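Local coordinates for beta-lactamase II (Erythrobacter litoralis, PDB 6V72), which probably hydrolyses beta-lactams to substituted beta-amino acids as a zinc-dependent class B metallo-beta-lactamase, at residues E230-K233 / A234-R237. Residues are numbered along the deposited sequence; the frame is centred on the assembly and turned at random.
Sequences EGRK and AIER
Arg232 and Ile235 run side by side where the chain turns into helix 233-243. The isoleucine's CD1 methyl sits over the centre of one face of the guanidinium, 3.7 Å from NH1 of Arg232. A bend at chi3 of Arg232 (72°) folds the flat head back alongside the isoleucine instead of letting it run straight out. Arginine suits the place because its broad face accepts a methyl while its N-H groups bond around the rim: NH2 donates to the carbonyls of Phe216 and Ala219, and NH1 more weakly to that of Ala213. These bonds should fix the head's rotation.

Glu230 reaches the other flank of the turn. With CG between its own N and carbonyl carbon (chi1 63°) and the chain extended beyond, its carboxylate carbon CD comes 3.8 Å from CB of Ala234. Small, nonpolar alanine lets the carboxylate pack close at this buried site, and OE2 accepts a bond from Gly189 N.

This is the N-terminal first turn of a helix: an i to i+3 bond from Ala234 N to Gly231 O (3.2 Å) leads into i to i+4 bonds, Glu236 N to Arg232 O (3.1 Å) and Arg237 N to Lys233 O (2.8 Å). Ile235 N bonds Arg232 O only weakly. Charged Lys233 and Glu236 suit the exposed side, Glu236 about 4 Å from the side chain of the calcium ligand Asp240. Lys233 NZ lies 4.8 Å from Arg237 NH1 and 6.2 Å from Glu236 OE2; none touch, but the glutamate may partly offset the two positive charges. Arg237 NH2 bonds to Ala191 O.

The stretch carries the chain from the loop after strand 221-223 into helix 233-243, its last helix. Ile235, a buried branched hydrophobic, packs on Val209, Phe212 and Ala213 of helix 205-215, Ala234 touches Ile186 and Met224, and Arg237 packs against Phe46 of the second subunit.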
loop_
_atom_site.group_PDB
_atom_site.type_symbol
_atom_site.label_atom_id
_atom_site.label_comp_id
_atom_site.label_asym_id
_atom_site.label_seq_id
_atom_site.Cartn_x
_atom_site.Cartn_y
_atom_site.Cartn_z
ATOM N N GLU A 230 3.263 6.367 19.990
ATOM C CA GLU A 230 3.864 7.684 19.885
ATOM C C GLU A 230 2.803 8.696 20.281
ATOM O O GLU A 230 1.851 8.360 20.993
ATOM C CB GLU A 230 4.436 7.888 18.472
ATOM C CG GLU A 230 3.393 7.866 17.372
ATOM C CD GLU A 230 3.993 8.253 16.031
ATOM O OE1 GLU A 230 4.306 9.447 15.835
ATOM O OE2 GLU A 230 4.168 7.358 15.183
ATOM N N GLY A 231 2.966 9.940 19.851
ATOM C CA GLY A 231 2.025 10.986 20.159
ATOM C C GLY A 231 1.017 11.213 19.051
ATOM O O GLY A 231 0.862 10.403 18.126
ATOM N N ARG A 232 0.331 12.355 19.130
ATOM C CA ARG A 232 -0.757 12.602 18.194
ATOM C C ARG A 232 -0.279 12.908 16.780
ATOM O O ARG A 232 -1.115 12.997 15.874
ATOM C CB ARG A 232 -1.659 13.718 18.721
ATOM C CG ARG A 232 -2.354 13.342 20.020
ATOM C CD ARG A 232 -3.413 14.341 20.434
ATOM N NE ARG A 232 -4.641 14.352 19.639
ATOM C CZ ARG A 232 -5.722 13.638 19.928
ATOM N NH1 ARG A 232 -6.820 13.751 19.178
ATOM N NH2 ARG A 232 -5.704 12.796 20.960
ATOM N N LYS A 233 1.030 13.058 16.553
ATOM C CA LYS A 233 1.514 13.160 15.179
ATOM C C LYS A 233 1.070 11.974 14.329
ATOM O O LYS A 233 0.874 12.125 13.121
ATOM C CB LYS A 233 3.039 13.284 15.146
ATOM C CG LYS A 233 3.547 13.737 13.769
ATOM C CD LYS A 233 5.053 13.637 13.623
ATOM C CE LYS A 233 5.539 14.521 12.482
ATOM N NZ LYS A 233 7.025 14.568 12.409
ATOM N N ALA A 234 0.880 10.792 14.932
ATOM C CA ALA A 234 0.377 9.656 14.165
ATOM C C ALA A 234 -1.003 9.948 13.595
ATOM O O ALA A 234 -1.299 9.583 12.449
ATOM C CB ALA A 234 0.319 8.401 15.050
ATOM N N ILE A 235 -1.859 10.618 14.375
ATOM C CA ILE A 235 -3.172 11.011 13.865
ATOM C C ILE A 235 -3.021 12.047 12.765
ATOM O O ILE A 235 -3.679 11.969 11.718
ATOM C CB ILE A 235 -4.052 11.552 15.003
ATOM C CG1 ILE A 235 -4.278 10.493 16.081
ATOM C CG2 ILE A 235 -5.376 12.044 14.463
ATOM C CD1 ILE A 235 -5.050 11.057 17.287
ATOM N N GLU A 236 -2.167 13.049 12.998
ATOM C CA GLU A 236 -1.986 14.131 12.031
ATOM C C GLU A 236 -1.497 13.601 10.692
ATOM O O GLU A 236 -2.009 13.993 9.633
ATOM C CB GLU A 236 -1.004 15.163 12.583
ATOM C CG GLU A 236 -0.691 16.296 11.613
ATOM C CD GLU A 236 0.489 17.150 12.058
ATOM O OE1 GLU A 236 0.413 17.754 13.151
ATOM O OE2 GLU A 236 1.499 17.210 11.316
ATOM N N ARG A 237 -0.494 12.717 10.719
ATOM C CA ARG A 237 0.026 12.178 9.474
ATOM C C ARG A 237 -0.990 11.274 8.805
ATOM O O ARG A 237 -1.166 11.347 7.590
ATOM C CB ARG A 237 1.339 11.427 9.710
ATOM C CG ARG A 237 1.898 10.735 8.477
ATOM C CD ARG A 237 2.223 11.699 7.336
ATOM N NE ARG A 237 3.092 12.804 7.730
ATOM C CZ ARG A 237 4.426 12.750 7.725
ATOM N NH1 ARG A 237 5.146 13.816 8.095
ATOM N NH2 ARG A 237 5.051 11.627 7.360
#